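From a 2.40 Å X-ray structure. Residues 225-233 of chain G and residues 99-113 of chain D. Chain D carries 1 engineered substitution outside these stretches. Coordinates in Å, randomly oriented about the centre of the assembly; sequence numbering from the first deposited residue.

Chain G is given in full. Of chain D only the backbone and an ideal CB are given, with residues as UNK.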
# COMPACT_ATOMS: atom_id res chain seq x y z
N MET G 225 -19.31 -20.07 -19.65
CA MET G 225 -18.00 -20.69 -19.84
C MET G 225 -16.93 -19.66 -19.53
O MET G 225 -17.21 -18.46 -19.49
CB MET G 225 -17.81 -21.16 -21.28
CG MET G 225 -19.04 -21.76 -21.95
SD MET G 225 -18.60 -22.52 -23.52
CE MET G 225 -17.42 -23.74 -22.98
N GLN G 226 -15.70 -20.14 -19.35
CA GLN G 226 -14.57 -19.28 -19.02
C GLN G 226 -13.24 -19.99 -19.24
O GLN G 226 -12.89 -20.92 -18.52
CB GLN G 226 -14.67 -18.84 -17.55
CG GLN G 226 -13.58 -17.89 -17.12
CD GLN G 226 -13.85 -16.48 -17.59
OE1 GLN G 226 -15.00 -16.02 -17.61
NE2 GLN G 226 -12.79 -15.78 -17.97
N LYS G 227 -12.49 -19.54 -20.24
CA LYS G 227 -11.12 -19.98 -20.43
C LYS G 227 -10.21 -19.07 -19.59
O LYS G 227 -10.46 -17.86 -19.51
CB LYS G 227 -10.76 -19.87 -21.92
CG LYS G 227 -9.29 -20.14 -22.23
CD LYS G 227 -8.96 -19.87 -23.71
CE LYS G 227 -7.46 -20.04 -23.99
NZ LYS G 227 -6.67 -18.89 -23.49
N SER G 228 -9.17 -19.62 -18.95
CA SER G 228 -8.31 -18.82 -18.09
C SER G 228 -6.86 -19.26 -18.09
O SER G 228 -6.58 -20.45 -18.16
CB SER G 228 -8.83 -18.80 -16.64
OG SER G 228 -10.18 -18.33 -16.58
N GLY G 229 -5.95 -18.31 -18.02
CA GLY G 229 -4.53 -18.61 -18.06
C GLY G 229 -3.91 -18.28 -19.40
O GLY G 229 -4.62 -18.04 -20.37
N GLY G 230 -2.58 -18.28 -19.45
CA GLY G 230 -1.85 -17.89 -20.64
C GLY G 230 -1.52 -19.03 -21.58
O GLY G 230 -0.37 -19.45 -21.70
N TYR G 231 -2.54 -19.52 -22.28
CA TYR G 231 -2.32 -20.63 -23.20
C TYR G 231 -3.28 -20.53 -24.38
O TYR G 231 -4.32 -19.86 -24.29
CB TYR G 231 -2.51 -21.98 -22.47
CG TYR G 231 -3.96 -22.36 -22.26
CD1 TYR G 231 -4.57 -23.33 -23.05
CD2 TYR G 231 -4.73 -21.73 -21.27
CE1 TYR G 231 -5.91 -23.68 -22.87
CE2 TYR G 231 -6.07 -22.07 -21.08
CZ TYR G 231 -6.66 -23.05 -21.88
OH TYR G 231 -7.99 -23.39 -21.71
N LEU G 232 -2.93 -21.19 -25.48
CA LEU G 232 -3.82 -21.26 -26.64
C LEU G 232 -4.68 -22.54 -26.59
O LEU G 232 -4.15 -23.64 -26.47
CB LEU G 232 -3.01 -21.20 -27.93
CG LEU G 232 -2.26 -19.87 -28.07
CD1 LEU G 232 -1.02 -19.99 -28.94
CD2 LEU G 232 -3.20 -18.78 -28.58
N LEU G 233 -6.00 -22.37 -26.67
CA LEU G 233 -6.93 -23.48 -26.64
C LEU G 233 -7.19 -23.97 -28.07
O LEU G 233 -7.63 -23.21 -28.93
CB LEU G 233 -8.24 -23.03 -26.03
CG LEU G 233 -9.10 -24.05 -25.27
CD1 LEU G 233 -10.59 -23.85 -25.55
CD2 LEU G 233 -8.67 -25.47 -25.59
N UNK D 99 -11.45 -5.56 -13.60
CA UNK D 99 -10.34 -6.38 -13.14
C UNK D 99 -10.38 -7.71 -13.86
O UNK D 99 -9.35 -8.23 -14.29
CB UNK D 99 -10.39 -6.58 -11.62
N UNK D 100 -11.59 -8.27 -13.99
CA UNK D 100 -11.77 -9.53 -14.68
C UNK D 100 -11.35 -9.40 -16.14
O UNK D 100 -10.51 -10.16 -16.62
CB UNK D 100 -13.22 -9.99 -14.58
N UNK D 101 -11.92 -8.42 -16.83
CA UNK D 101 -11.57 -8.18 -18.23
C UNK D 101 -10.06 -8.00 -18.43
O UNK D 101 -9.49 -8.56 -19.38
CB UNK D 101 -12.31 -6.94 -18.75
N UNK D 102 -9.41 -7.23 -17.55
CA UNK D 102 -7.96 -7.03 -17.68
C UNK D 102 -7.23 -8.35 -17.56
O UNK D 102 -6.25 -8.57 -18.27
CB UNK D 102 -7.45 -6.05 -16.62
N UNK D 103 -7.68 -9.22 -16.66
CA UNK D 103 -6.97 -10.48 -16.40
C UNK D 103 -7.01 -11.40 -17.61
O UNK D 103 -5.97 -11.91 -18.06
CB UNK D 103 -7.57 -11.19 -15.19
N UNK D 104 -8.21 -11.62 -18.13
CA UNK D 104 -8.39 -12.50 -19.28
C UNK D 104 -7.77 -11.88 -20.55
O UNK D 104 -7.23 -12.60 -21.41
CB UNK D 104 -9.88 -12.78 -19.50
N UNK D 105 -7.81 -10.56 -20.64
CA UNK D 105 -7.13 -9.87 -21.74
C UNK D 105 -5.63 -10.05 -21.70
O UNK D 105 -5.01 -10.33 -22.72
CB UNK D 105 -7.46 -8.38 -21.71
N UNK D 106 -5.02 -9.89 -20.53
CA UNK D 106 -3.59 -10.11 -20.40
C UNK D 106 -3.22 -11.58 -20.66
O UNK D 106 -2.17 -11.88 -21.23
CB UNK D 106 -3.12 -9.68 -19.01
N UNK D 107 -4.09 -12.50 -20.25
CA UNK D 107 -3.83 -13.92 -20.48
C UNK D 107 -3.75 -14.24 -21.98
O UNK D 107 -2.95 -15.06 -22.41
CB UNK D 107 -4.92 -14.77 -19.82
N UNK D 108 -4.56 -13.55 -22.76
CA UNK D 108 -4.59 -13.76 -24.20
C UNK D 108 -3.29 -13.35 -24.85
O UNK D 108 -2.86 -13.97 -25.82
CB UNK D 108 -5.75 -12.99 -24.83
N UNK D 109 -2.64 -12.31 -24.33
CA UNK D 109 -1.38 -11.88 -24.95
C UNK D 109 -0.16 -12.63 -24.44
O UNK D 109 0.88 -12.68 -25.12
CB UNK D 109 -1.18 -10.38 -24.72
N UNK D 110 -0.27 -13.22 -23.25
CA UNK D 110 0.79 -14.06 -22.69
C UNK D 110 1.00 -15.28 -23.58
O UNK D 110 2.11 -15.81 -23.69
CB UNK D 110 0.45 -14.49 -21.26
N UNK D 111 -0.08 -15.71 -24.22
CA UNK D 111 -0.07 -16.89 -25.08
C UNK D 111 0.55 -16.62 -26.46
O UNK D 111 0.57 -17.50 -27.31
CB UNK D 111 -1.50 -17.41 -25.25
N UNK D 112 1.09 -15.41 -26.65
CA UNK D 112 1.39 -14.90 -27.99
C UNK D 112 2.66 -14.04 -28.07
O UNK D 112 3.55 -14.30 -28.88
CB UNK D 112 0.20 -14.08 -28.49
N UNK D 113 2.75 -13.02 -27.23
CA UNK D 113 3.98 -12.24 -27.11
C UNK D 113 5.17 -13.15 -26.79
O UNK D 113 5.08 -14.00 -25.92
CB UNK D 113 3.83 -11.17 -26.03

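Positions 99 to 110 of chain D form a helix that crosses strand 225-228 of chain G at 52°. At position 99 CB has nothing of chain G within 5.5 Å, so the backbone asks only for a helix-tolerant residue; it is I99(D).

At position 100 CB points sideways, and the amide end of Q226(G) lies some way off. A long polar side chain could span the gap, an acceptor suiting NE2. The residue is E100(D), whose OE2 accepts a weak hydrogen bond from NE2 of Q226(G) at 3.4 Å.

Positions 101 and 102, out of reach, are I101(D) and S102(D). From position 103, sideways again, only a long chain could approach S228(G). K103(D) extends fully through chi3, bringing NZ to 4.4 Å from CB of S228(G).

At position 104 the ideal CB is 4.4 Å from NE2 of Q226(G), leaving room for a compact side chain. Valine, alanine or threonine would fit; V104(D) places CG2 3.9 Å from O of K227(G). Positions 105 and 106, also out of reach, are S105(D) and K106(D).

Position 107 is the most telling. CB points toward chain G and lies 3.3 Å from O of G229(G), while the backbone N of G229(G) offers a donor farther out. An acceptor on a flexible arm is wanted, so glutamate or glutamine would suit. E107(D) receives that N on OE1 at 2.7 Å with a nearly straight 175° angle. Its OE2 meets NZ of K103(D) at 2.5 Å, a salt bridge that ties the carboxylate down from its own helix.

Positions 108 and 109 point away, leaving their choice to other surroundings: A108(D) and F109(D). Position 110 points toward G230(G), its ideal CB 4.2 Å from that CA. The open glycine surface leaves the choice loose: a small residue would fit, or a long polar one running alongside. E110(D) brings OE1 to 4.1 Å from CA of G230(G). A CB on G230(G) would be a tight 3.1 Å from CB of E110(D), so the absent side chain matters.

At position 111 CB faces chain G squarely, 3.7 Å from C of Y231(G) and 3.8 Å from CG of L232(G). So close an approach favours a small apolar residue, and A111(D) packs its methyl there. Position 112 points sideways near the leucine's end; a branched apolar residue suits, and CG2 of V112(D) lies 4.4 Å from CD2 of L232(G). Position 113, out of reach, is I113(D).

Chain D 99-113: IEISKVSKEAFEAVI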
# COMPACT_ATOMS: atom_id res chain seq x y z
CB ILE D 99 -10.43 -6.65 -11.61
CG1 ILE D 99 -10.32 -5.36 -10.79
CG2 ILE D 99 -9.39 -7.68 -11.19
CD1 ILE D 99 -9.02 -4.60 -11.00
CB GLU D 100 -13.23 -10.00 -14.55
CG GLU D 100 -13.78 -10.72 -15.77
CD GLU D 100 -13.18 -12.09 -15.96
OE1 GLU D 100 -12.98 -12.79 -14.95
OE2 GLU D 100 -12.90 -12.47 -17.12
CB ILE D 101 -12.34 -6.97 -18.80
CG1 ILE D 101 -13.83 -7.30 -18.93
CG2 ILE D 101 -11.75 -6.58 -20.14
CD1 ILE D 101 -14.70 -6.07 -19.13
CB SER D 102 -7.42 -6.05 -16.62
OG SER D 102 -8.12 -4.82 -16.65
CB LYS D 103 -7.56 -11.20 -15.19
CG LYS D 103 -6.88 -12.54 -14.86
CD LYS D 103 -7.55 -13.20 -13.64
CE LYS D 103 -6.87 -14.50 -13.23
NZ LYS D 103 -7.06 -15.59 -14.22
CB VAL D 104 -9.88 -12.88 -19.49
CG1 VAL D 104 -10.68 -11.71 -20.04
CG2 VAL D 104 -9.97 -14.06 -20.41
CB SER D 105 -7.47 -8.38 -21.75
OG SER D 105 -8.79 -8.21 -22.21
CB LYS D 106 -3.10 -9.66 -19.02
CG LYS D 106 -1.85 -10.36 -18.53
CD LYS D 106 -2.09 -10.88 -17.12
CE LYS D 106 -0.89 -11.63 -16.56
NZ LYS D 106 -1.24 -12.35 -15.30
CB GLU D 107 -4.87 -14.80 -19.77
CG GLU D 107 -4.53 -15.00 -18.32
CD GLU D 107 -5.71 -15.36 -17.44
OE1 GLU D 107 -6.79 -15.72 -17.96
OE2 GLU D 107 -5.53 -15.29 -16.22
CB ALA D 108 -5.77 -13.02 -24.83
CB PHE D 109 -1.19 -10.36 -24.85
CG PHE D 109 -2.12 -9.59 -25.73
CD1 PHE D 109 -3.19 -8.92 -25.19
CD2 PHE D 109 -1.93 -9.57 -27.10
CE1 PHE D 109 -4.06 -8.22 -26.01
CE2 PHE D 109 -2.79 -8.87 -27.91
CZ PHE D 109 -3.85 -8.19 -27.38
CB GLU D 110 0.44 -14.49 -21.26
CG GLU D 110 0.90 -13.51 -20.19
CD GLU D 110 0.29 -13.78 -18.83
OE1 GLU D 110 -0.79 -14.42 -18.76
OE2 GLU D 110 0.88 -13.33 -17.83
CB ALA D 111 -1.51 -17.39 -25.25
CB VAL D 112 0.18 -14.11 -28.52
CG1 VAL D 112 0.61 -13.05 -29.49
CG2 VAL D 112 -0.84 -15.06 -29.16
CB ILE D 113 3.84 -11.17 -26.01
CG1 ILE D 113 2.87 -10.08 -26.47
CG2 ILE D 113 5.19 -10.57 -25.67
CD1 ILE D 113 2.45 -9.13 -25.35
O HOH W 1 -7.06 -17.68 -20.81
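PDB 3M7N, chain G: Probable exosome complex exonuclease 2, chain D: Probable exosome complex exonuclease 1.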